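Insecticidal protein (Brevibacillus laterosporus, PDB 7ML9) is active against the western corn rootworm, probably by forming beta-barrel pores in membranes, as a member of the epsilon-toxin/MTX2 branch of the aerolysin-like toxins. Local coordinates at residues A[125-136]-A[183-194]; A[222-230]-A[238-246]. All coordinates share one frame; numbering follows the deposited sequence. Where two conformers were deposited one is given.

Contact 1: residues A[125-136]-A[183-194]; sequences LLTPEFNYTYTE and KQVSYKSPSQKI
From L125 to E136 and K183 to I194 the two segments run antiparallel, the axes of strands 130-136 and 183-189 lying 4.6 Å apart at 147°; beyond a break the segments pair again at L125–I194 and L126–K193, as the small two-stranded sheet of 123-126 and 193-196. On the face carrying Y134, E136, V185 and Y187, the Y187 hydroxyl gives its proton to E136: OH to OE2 is 2.6 Å, on the lone pair turned away from the other carboxylate oxygen. E136 runs extended beyond CG and brings OE2 to the edge of the Y187 ring, the carboxylate and ring planes 38° apart. V185 CG2 lies over one face of that ring, toward its rim, while Y187 CE2 meets Y134 CB at 3.5 Å; the two tyrosine rings meet obliquely. On the face with T135 and Q184, the side chains lie alongside each other, and Q184 NE2 reaches T135 OG1 at 3.0 Å, nearly in its own amide plane.

Where the ladder breaks, side chains stand in for backbone partners. T127 OG1 accepts from Q192 N at 2.9 Å, S191 OG donates to T127 O at 2.6 Å, and S189 OG takes the N-H of F130, its torsion (chi1 71°) tucking it back between its own N and carbonyl carbon. One water lies within bonding distance of S189 OG and of the carbonyls of P128 and P190; another links E129 OE2 to S191 N. E129 also makes a long salt bridge to K188.

In this elongated, strand-rich toxin, Q184, S186 and K188 pair onward through their backbones with strand 303-323, whose R314 forms a salt bridge with E136. Y134 OH is hydrogen-bonded to N278 ND2 of strand 266-289, and F130, Y132 and Y187 pack against strand 201-229.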
loop_
_atom_site.group_PDB
_atom_site.type_symbol
_atom_site.label_atom_id
_atom_site.label_comp_id
_atom_site.label_asym_id
_atom_site.label_seq_id
_atom_site.Cartn_x
_atom_site.Cartn_y
_atom_site.Cartn_z
ATOM N N LEU A 125 22.620 -34.775 -22.455
ATOM C CA LEU A 125 21.700 -35.489 -21.577
ATOM C C LEU A 125 20.742 -34.495 -20.928
ATOM O O LEU A 125 21.171 -33.450 -20.431
ATOM C CB LEU A 125 22.478 -36.261 -20.507
ATOM C CG LEU A 125 23.426 -37.330 -21.071
ATOM C CD1 LEU A 125 24.170 -38.078 -19.950
ATOM C CD2 LEU A 125 22.624 -38.271 -21.929
ATOM N N LEU A 126 19.456 -34.831 -20.943
ATOM C CA LEU A 126 18.418 -33.998 -20.355
ATOM C C LEU A 126 18.301 -34.258 -18.861
ATOM O O LEU A 126 18.235 -35.417 -18.422
ATOM C CB LEU A 126 17.083 -34.268 -21.047
ATOM C CG LEU A 126 17.033 -33.736 -22.474
ATOM C CD1 LEU A 126 15.967 -34.451 -23.286
ATOM C CD2 LEU A 126 16.761 -32.225 -22.411
ATOM N N THR A 127 18.277 -33.176 -18.077
ATOM C CA THR A 127 18.066 -33.286 -16.642
ATOM C C THR A 127 16.598 -33.564 -16.345
ATOM O O THR A 127 15.720 -33.318 -17.177
ATOM C CB THR A 127 18.489 -32.004 -15.920
ATOM O OG1 THR A 127 17.605 -30.929 -16.278
ATOM C CG2 THR A 127 19.913 -31.628 -16.255
ATOM N N PRO A 128 16.299 -34.086 -15.163
ATOM C CA PRO A 128 14.907 -34.121 -14.713
ATOM C C PRO A 128 14.414 -32.701 -14.469
ATOM O O PRO A 128 15.181 -31.733 -14.479
ATOM C CB PRO A 128 14.963 -34.928 -13.410
ATOM C CG PRO A 128 16.318 -35.592 -13.407
ATOM C CD PRO A 128 17.219 -34.696 -14.190
ATOM N N GLU A 129 13.105 -32.578 -14.277
ATOM C CA GLU A 129 12.554 -31.352 -13.719
ATOM C C GLU A 129 12.777 -31.333 -12.217
ATOM O O GLU A 129 12.648 -32.357 -11.543
ATOM C CB GLU A 129 11.065 -31.247 -14.029
ATOM C CG GLU A 129 10.808 -31.033 -15.492
ATOM C CD GLU A 129 9.341 -31.050 -15.826
ATOM O OE1 GLU A 129 8.541 -31.492 -14.970
ATOM O OE2 GLU A 129 8.989 -30.631 -16.949
ATOM N N PHE A 130 13.144 -30.176 -11.692
ATOM C CA PHE A 130 13.198 -30.011 -10.254
ATOM C C PHE A 130 11.967 -29.220 -9.824
ATOM O O PHE A 130 11.256 -28.648 -10.656
ATOM C CB PHE A 130 14.495 -29.333 -9.825
ATOM C CG PHE A 130 15.740 -30.153 -10.129
ATOM C CD1 PHE A 130 16.392 -30.019 -11.342
ATOM C CD2 PHE A 130 16.250 -31.038 -9.186
ATOM C CE1 PHE A 130 17.533 -30.758 -11.624
ATOM C CE2 PHE A 130 17.400 -31.796 -9.454
ATOM C CZ PHE A 130 18.034 -31.651 -10.676
ATOM N N ASN A 131 11.695 -29.230 -8.522
ATOM C CA ASN A 131 10.479 -28.613 -8.004
ATOM C C ASN A 131 10.727 -28.095 -6.598
ATOM O O ASN A 131 11.699 -28.467 -5.932
ATOM C CB ASN A 131 9.302 -29.596 -7.995
ATOM C CG ASN A 131 9.379 -30.592 -6.843
ATOM O OD1 ASN A 131 9.018 -30.282 -5.696
ATOM N ND2 ASN A 131 9.841 -31.804 -7.148
ATOM N N TYR A 132 9.822 -27.232 -6.139
ATOM C CA TYR A 132 9.886 -26.740 -4.772
ATOM C C TYR A 132 8.476 -26.321 -4.395
ATOM O O TYR A 132 7.759 -25.761 -5.224
ATOM C CB TYR A 132 10.870 -25.567 -4.611
ATOM C CG TYR A 132 11.401 -25.418 -3.210
ATOM C CD1 TYR A 132 10.724 -24.655 -2.263
ATOM C CD2 TYR A 132 12.576 -26.052 -2.818
ATOM C CE1 TYR A 132 11.203 -24.538 -0.966
ATOM C CE2 TYR A 132 13.057 -25.933 -1.528
ATOM C CZ TYR A 132 12.367 -25.168 -0.612
ATOM O OH TYR A 132 12.841 -25.059 0.663
ATOM N N THR A 133 8.073 -26.633 -3.172
ATOM C CA THR A 133 6.760 -26.238 -2.670
ATOM C C THR A 133 6.970 -25.020 -1.787
ATOM O O THR A 133 7.605 -25.102 -0.732
ATOM C CB THR A 133 6.084 -27.378 -1.918
ATOM O OG1 THR A 133 5.825 -28.438 -2.850
ATOM C CG2 THR A 133 4.749 -26.894 -1.307
ATOM N N TYR A 134 6.455 -23.890 -2.237
ATOM C CA TYR A 134 6.817 -22.604 -1.667
ATOM C C TYR A 134 5.558 -21.864 -1.237
ATOM O O TYR A 134 4.535 -21.925 -1.921
ATOM C CB TYR A 134 7.587 -21.776 -2.697
ATOM C CG TYR A 134 8.253 -20.553 -2.126
ATOM C CD1 TYR A 134 9.446 -20.653 -1.424
ATOM C CD2 TYR A 134 7.680 -19.289 -2.280
ATOM C CE1 TYR A 134 10.070 -19.528 -0.893
ATOM C CE2 TYR A 134 8.289 -18.165 -1.757
ATOM C CZ TYR A 134 9.481 -18.284 -1.056
ATOM O OH TYR A 134 10.094 -17.156 -0.532
ATOM N N THR A 135 5.646 -21.154 -0.120
ATOM C CA THR A 135 4.550 -20.307 0.349
ATOM C C THR A 135 4.877 -18.854 0.025
ATOM O O THR A 135 5.708 -18.235 0.693
ATOM C CB THR A 135 4.315 -20.495 1.840
ATOM O OG1 THR A 135 3.980 -21.864 2.101
ATOM C CG2 THR A 135 3.169 -19.575 2.316
ATOM N N GLU A 136 4.231 -18.332 -1.013
ATOM C CA GLU A 136 4.226 -16.902 -1.281
ATOM C C GLU A 136 3.330 -16.201 -0.266
ATOM O O GLU A 136 2.269 -16.710 0.119
ATOM C CB GLU A 136 3.724 -16.618 -2.697
ATOM C CG GLU A 136 4.502 -17.303 -3.815
ATOM C CD GLU A 136 3.836 -17.123 -5.153
ATOM O OE1 GLU A 136 2.690 -16.619 -5.183
ATOM O OE2 GLU A 136 4.440 -17.484 -6.181
ATOM N N LYS A 183 -0.293 -17.999 -0.574
ATOM C CA LYS A 183 -0.546 -19.036 -1.562
ATOM C C LYS A 183 0.589 -20.044 -1.479
ATOM O O LYS A 183 1.762 -19.663 -1.530
ATOM C CB LYS A 183 -0.620 -18.492 -2.990
ATOM C CG LYS A 183 -1.491 -17.286 -3.225
ATOM C CD LYS A 183 -1.502 -16.969 -4.708
ATOM C CE LYS A 183 -1.898 -15.526 -4.968
ATOM N NZ LYS A 183 -3.337 -15.307 -4.677
ATOM N N GLN A 184 0.251 -21.321 -1.333
ATOM C CA GLN A 184 1.227 -22.354 -1.632
ATOM C C GLN A 184 1.262 -22.541 -3.138
ATOM O O GLN A 184 0.219 -22.574 -3.798
ATOM C CB GLN A 184 0.896 -23.668 -0.930
ATOM C CG GLN A 184 1.396 -23.706 0.491
ATOM C CD GLN A 184 0.450 -22.991 1.426
ATOM O OE1 GLN A 184 -0.763 -23.041 1.241
ATOM N NE2 GLN A 184 0.996 -22.310 2.423
ATOM N N VAL A 185 2.469 -22.615 -3.691
ATOM C CA VAL A 185 2.627 -22.810 -5.120
ATOM C C VAL A 185 3.665 -23.904 -5.327
ATOM O O VAL A 185 4.464 -24.219 -4.445
ATOM C CB VAL A 185 3.050 -21.515 -5.858
ATOM C CG1 VAL A 185 2.003 -20.415 -5.680
ATOM C CG2 VAL A 185 4.422 -21.038 -5.357
ATOM N N SER A 186 3.622 -24.496 -6.502
ATOM C CA SER A 186 4.673 -25.397 -6.945
ATOM C C SER A 186 5.480 -24.659 -8.001
ATOM O O SER A 186 4.916 -24.180 -8.994
ATOM C CB SER A 186 4.099 -26.702 -7.500
ATOM O OG SER A 186 5.126 -27.665 -7.668
ATOM N N TYR A 187 6.783 -24.537 -7.762
ATOM C CA TYR A 187 7.729 -24.039 -8.748
ATOM C C TYR A 187 8.404 -25.220 -9.428
ATOM O O TYR A 187 8.767 -26.195 -8.766
ATOM C CB TYR A 187 8.792 -23.158 -8.097
ATOM C CG TYR A 187 8.256 -21.868 -7.499
ATOM C CD1 TYR A 187 7.304 -21.114 -8.162
ATOM C CD2 TYR A 187 8.734 -21.402 -6.285
ATOM C CE1 TYR A 187 6.830 -19.920 -7.619
ATOM C CE2 TYR A 187 8.264 -20.206 -5.730
ATOM C CZ TYR A 187 7.316 -19.482 -6.406
ATOM O OH TYR A 187 6.858 -18.299 -5.854
ATOM N N LYS A 188 8.582 -25.127 -10.742
ATOM C CA LYS A 188 9.183 -26.203 -11.518
ATOM C C LYS A 188 10.249 -25.632 -12.446
ATOM O O LYS A 188 10.065 -24.562 -13.036
ATOM C CB LYS A 188 8.113 -26.940 -12.315
ATOM C CG LYS A 188 8.610 -28.049 -13.205
ATOM C CD LYS A 188 7.432 -28.847 -13.745
ATOM C CE LYS A 188 6.389 -27.938 -14.368
ATOM N NZ LYS A 188 6.108 -28.294 -15.788
ATOM N N SER A 189 11.382 -26.334 -12.548
ATOM C CA SER A 189 12.411 -25.976 -13.517
ATOM C C SER A 189 12.295 -26.910 -14.704
ATOM O O SER A 189 12.281 -28.138 -14.508
ATOM C CB SER A 189 13.802 -26.082 -12.905
ATOM O OG SER A 189 14.134 -27.435 -12.695
ATOM N N PRO A 190 12.172 -26.401 -15.928
ATOM C CA PRO A 190 12.115 -27.298 -17.085
ATOM C C PRO A 190 13.418 -28.074 -17.245
ATOM O O PRO A 190 14.479 -27.689 -16.746
ATOM C CB PRO A 190 11.875 -26.352 -18.269
ATOM C CG PRO A 190 11.346 -25.088 -17.651
ATOM C CD PRO A 190 12.001 -24.989 -16.307
ATOM N N SER A 191 13.300 -29.210 -17.917
ATOM C CA SER A 191 14.452 -30.048 -18.223
ATOM C C SER A 191 15.498 -29.271 -19.024
ATOM O O SER A 191 15.162 -28.568 -19.978
ATOM C CB SER A 191 13.974 -31.270 -19.008
ATOM O OG SER A 191 15.066 -32.087 -19.396
ATOM N N GLN A 192 16.766 -29.400 -18.633
ATOM C CA GLN A 192 17.884 -28.744 -19.299
ATOM C C GLN A 192 18.775 -29.777 -19.987
ATOM O O GLN A 192 18.911 -30.912 -19.522
ATOM C CB GLN A 192 18.723 -27.927 -18.310
ATOM C CG GLN A 192 17.934 -26.857 -17.550
ATOM C CD GLN A 192 17.263 -25.867 -18.493
ATOM O OE1 GLN A 192 16.047 -25.656 -18.438
ATOM N NE2 GLN A 192 18.056 -25.267 -19.375
ATOM N N LYS A 193 19.386 -29.363 -21.096
ATOM C CA LYS A 193 20.284 -30.198 -21.890
ATOM C C LYS A 193 21.723 -29.925 -21.456
ATOM O O LYS A 193 22.188 -28.783 -21.524
ATOM C CB LYS A 193 20.100 -29.917 -23.384
ATOM C CG LYS A 193 20.447 -31.099 -24.289
ATOM C CD LYS A 193 19.214 -31.663 -25.012
ATOM C CE LYS A 193 19.534 -32.939 -25.822
ATOM N NZ LYS A 193 18.679 -34.132 -25.492
ATOM N N ILE A 194 22.423 -30.968 -21.000
ATOM C CA ILE A 194 23.784 -30.864 -20.477
ATOM C C ILE A 194 24.712 -31.732 -21.326
ATOM O O ILE A 194 24.417 -32.908 -21.565
ATOM C CB ILE A 194 23.861 -31.302 -19.003
ATOM C CG1 ILE A 194 22.785 -30.590 -18.175
ATOM C CG2 ILE A 194 25.244 -31.041 -18.448
ATOM C CD1 ILE A 194 22.972 -29.113 -18.128
HETATM O O HOH W 1 15.695 -28.859 -14.597
HETATM O O HOH W 2 10.771 -30.239 -18.978
HETATM O O HOH W 3 6.384 -29.015 -5.866
#

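Contact 2: residues A[222-230]-A[238-246]; sequences NVGGIAWRV and GGVNIGAVL
W228 and G239 face each other across a beta hairpin, strand 201-229 returning as 238-241 and running straight into helix 242-252. The tryptophan ring lies flat over the glycine: G239 CA sits 3.9 Å from the centroid of the six-membered ring, 13° off its normal, a CH-pi contact in which backbone meets aromatic face. I226, on the same side of the hairpin, brings CG2 to 3.5 Å from G239 CA and stretches CD1 over the backbone of N241. W228 NE1 is hydrogen-bonded to S84 OG.

The side carrying A227 and R229 looks toward helices 242-252 and 28-48. R229 bends at chi2 and chi3, and V245 CG2 and V240 CG2 lie near its guanidinium, but the group is modelled too close to the A227 carbonyl, which leaves its exact position doubtful. D39 of helix 28-48 forms a salt bridge with R229 NE, coupling the hairpin to that helix. A227 CB touches V245 CG2 and, more loosely, I242 CG2.

I242 wedges its CD1 against the backbone at V223 and G224, with CG1 between its backbone N and carbonyl carbon (chi1 49°). Its N-H reaches G225 O at 3.0 Å from above the carbonyl plane. N241 is the N-cap, its OD1 accepting from A244 N at 2.8 Å with an N-H···O angle of 154°.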
loop_
_atom_site.group_PDB
_atom_site.type_symbol
_atom_site.label_atom_id
_atom_site.label_comp_id
_atom_site.label_asym_id
_atom_site.label_seq_id
_atom_site.Cartn_x
_atom_site.Cartn_y
_atom_site.Cartn_z
ATOM N N ASN A 222 -12.249 10.174 -1.799
ATOM C CA ASN A 222 -12.914 11.380 -2.270
ATOM C C ASN A 222 -14.229 11.476 -1.512
ATOM O O ASN A 222 -15.055 10.556 -1.588
ATOM C CB ASN A 222 -13.138 11.312 -3.782
ATOM C CG ASN A 222 -13.831 12.548 -4.342
ATOM O OD1 ASN A 222 -14.917 12.932 -3.905
ATOM N ND2 ASN A 222 -13.210 13.159 -5.341
ATOM N N VAL A 223 -14.411 12.561 -0.752
ATOM C CA VAL A 223 -15.591 12.705 0.095
ATOM C C VAL A 223 -16.297 14.019 -0.220
ATOM O O VAL A 223 -15.665 15.023 -0.565
ATOM C CB VAL A 223 -15.253 12.617 1.604
ATOM C CG1 VAL A 223 -14.421 11.369 1.910
ATOM C CG2 VAL A 223 -14.511 13.833 2.058
ATOM N N GLY A 224 -17.625 14.002 -0.092
ATOM C CA GLY A 224 -18.452 15.155 -0.372
ATOM C C GLY A 224 -19.128 15.658 0.896
ATOM O O GLY A 224 -19.123 14.998 1.933
ATOM N N GLY A 225 -19.671 16.867 0.813
ATOM C CA GLY A 225 -20.329 17.437 1.976
ATOM C C GLY A 225 -20.502 18.935 1.855
ATOM O O GLY A 225 -19.945 19.584 0.964
ATOM N N ILE A 226 -21.297 19.469 2.788
ATOM C CA ILE A 226 -21.650 20.886 2.877
ATOM C C ILE A 226 -21.290 21.361 4.277
ATOM O O ILE A 226 -21.753 20.776 5.263
ATOM C CB ILE A 226 -23.155 21.122 2.626
ATOM C CG1 ILE A 226 -23.608 20.582 1.271
ATOM C CG2 ILE A 226 -23.491 22.617 2.767
ATOM C CD1 ILE A 226 -22.912 21.240 0.096
ATOM N N ALA A 227 -20.483 22.423 4.373
ATOM C CA ALA A 227 -20.033 22.925 5.669
ATOM C C ALA A 227 -20.933 24.067 6.138
ATOM O O ALA A 227 -21.164 25.022 5.386
ATOM C CB ALA A 227 -18.581 23.408 5.609
ATOM N N TRP A 228 -21.394 23.989 7.387
ATOM C CA TRP A 228 -22.381 24.936 7.913
ATOM C C TRP A 228 -21.708 25.859 8.915
ATOM O O TRP A 228 -21.073 25.395 9.872
ATOM C CB TRP A 228 -23.584 24.193 8.540
ATOM C CG TRP A 228 -24.454 23.604 7.484
ATOM C CD1 TRP A 228 -24.266 22.402 6.835
ATOM C CD2 TRP A 228 -25.611 24.204 6.885
ATOM N NE1 TRP A 228 -25.233 22.235 5.876
ATOM C CE2 TRP A 228 -26.069 23.324 5.889
ATOM C CE3 TRP A 228 -26.302 25.402 7.099
ATOM C CZ2 TRP A 228 -27.196 23.599 5.113
ATOM C CZ3 TRP A 228 -27.411 25.675 6.325
ATOM C CH2 TRP A 228 -27.851 24.776 5.347
ATOM N N ARG A 229 -21.850 27.174 8.692
ATOM C CA ARG A 229 -21.202 28.193 9.503
ATOM C C ARG A 229 -22.144 29.385 9.648
ATOM O O ARG A 229 -22.886 29.709 8.721
ATOM C CB ARG A 229 -19.894 28.735 8.861
ATOM C CG ARG A 229 -18.725 27.791 8.802
ATOM C CD ARG A 229 -18.711 26.977 7.511
ATOM N NE ARG A 229 -18.553 27.802 6.328
ATOM C CZ ARG A 229 -19.464 27.884 5.369
ATOM N NH1 ARG A 229 -20.595 27.187 5.470
ATOM N NH2 ARG A 229 -19.258 28.671 4.322
ATOM N N VAL A 230 -22.092 30.057 10.789
ATOM C CA VAL A 230 -22.662 31.401 10.794
ATOM C C VAL A 230 -21.615 32.349 10.241
ATOM O O VAL A 230 -20.406 32.137 10.399
ATOM C CB VAL A 230 -23.152 31.847 12.180
ATOM C CG1 VAL A 230 -24.426 31.086 12.541
ATOM C CG2 VAL A 230 -22.067 31.689 13.232
ATOM N N GLY A 238 -25.354 29.155 7.172
ATOM C CA GLY A 238 -25.481 28.816 5.770
ATOM C C GLY A 238 -24.440 27.762 5.455
ATOM O O GLY A 238 -23.481 27.575 6.204
ATOM N N GLY A 239 -24.653 27.068 4.354
ATOM C CA GLY A 239 -23.828 25.925 3.985
ATOM C C GLY A 239 -23.142 26.171 2.659
ATOM O O GLY A 239 -23.740 26.726 1.737
ATOM N N VAL A 240 -21.874 25.767 2.575
ATOM C CA VAL A 240 -21.090 25.840 1.348
ATOM C C VAL A 240 -20.333 24.514 1.196
ATOM O O VAL A 240 -19.869 23.950 2.190
ATOM C CB VAL A 240 -20.103 27.027 1.376
ATOM C CG1 VAL A 240 -19.207 27.003 0.129
ATOM C CG2 VAL A 240 -20.871 28.377 1.452
ATOM N N ASN A 241 -20.203 24.030 -0.038
ATOM C CA ASN A 241 -19.529 22.750 -0.294
ATOM C C ASN A 241 -18.114 22.741 0.281
ATOM O O ASN A 241 -17.421 23.762 0.319
ATOM C CB ASN A 241 -19.490 22.446 -1.801
ATOM C CG ASN A 241 -18.605 23.432 -2.599
ATOM O OD1 ASN A 241 -17.387 23.287 -2.662
ATOM N ND2 ASN A 241 -19.234 24.408 -3.238
ATOM N N ILE A 242 -17.684 21.560 0.737
ATOM C CA ILE A 242 -16.440 21.489 1.490
ATOM C C ILE A 242 -15.242 21.792 0.596
ATOM O O ILE A 242 -14.211 22.260 1.086
ATOM C CB ILE A 242 -16.277 20.114 2.182
ATOM C CG1 ILE A 242 -16.537 18.975 1.197
ATOM C CG2 ILE A 242 -17.193 19.987 3.412
ATOM C CD1 ILE A 242 -16.167 17.572 1.792
ATOM N N GLY A 243 -15.341 21.530 -0.710
ATOM C CA GLY A 243 -14.206 21.814 -1.581
ATOM C C GLY A 243 -13.855 23.293 -1.594
ATOM O O GLY A 243 -12.679 23.673 -1.530
ATOM N N ALA A 244 -14.874 24.150 -1.663
ATOM C CA ALA A 244 -14.627 25.587 -1.650
ATOM C C ALA A 244 -14.174 26.051 -0.277
ATOM O O ALA A 244 -13.287 26.908 -0.169
ATOM C CB ALA A 244 -15.885 26.347 -2.082
ATOM N N VAL A 245 -14.771 25.506 0.788
ATOM C CA VAL A 245 -14.359 25.910 2.123
ATOM C C VAL A 245 -12.923 25.476 2.387
ATOM O O VAL A 245 -12.132 26.232 2.956
ATOM C CB VAL A 245 -15.335 25.364 3.181
ATOM C CG1 VAL A 245 -14.839 25.684 4.605
ATOM C CG2 VAL A 245 -16.751 25.932 2.938
ATOM N N LEU A 246 -12.545 24.263 1.952
ATOM C CA LEU A 246 -11.156 23.845 2.142
ATOM C C LEU A 246 -10.203 24.726 1.344
ATOM O O LEU A 246 -9.139 25.097 1.837
ATOM C CB LEU A 246 -10.974 22.374 1.742
ATOM C CG LEU A 246 -9.527 21.864 1.811
ATOM C CD1 LEU A 246 -9.037 21.765 3.257
ATOM C CD2 LEU A 246 -9.378 20.512 1.088
#

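In the fold
Contacts 1 and 2 sit toward opposite ends of the long molecule, their centres 60 Å apart and their nearest atoms about 27 Å from each other, so they do not touch. One large sheet connects them: strand 201-229 passes contact 1 near its start and forms the hairpin of contact 2 at its far end, and strand 266-289 likewise reaches both regions. Both segments of contact 1 precede those of contact 2 in the sequence. The sodium ion, held by E30 and D34 of helix 28-48, belongs to the neighbourhood of contact 2, about 14 Å from the A227 side chain.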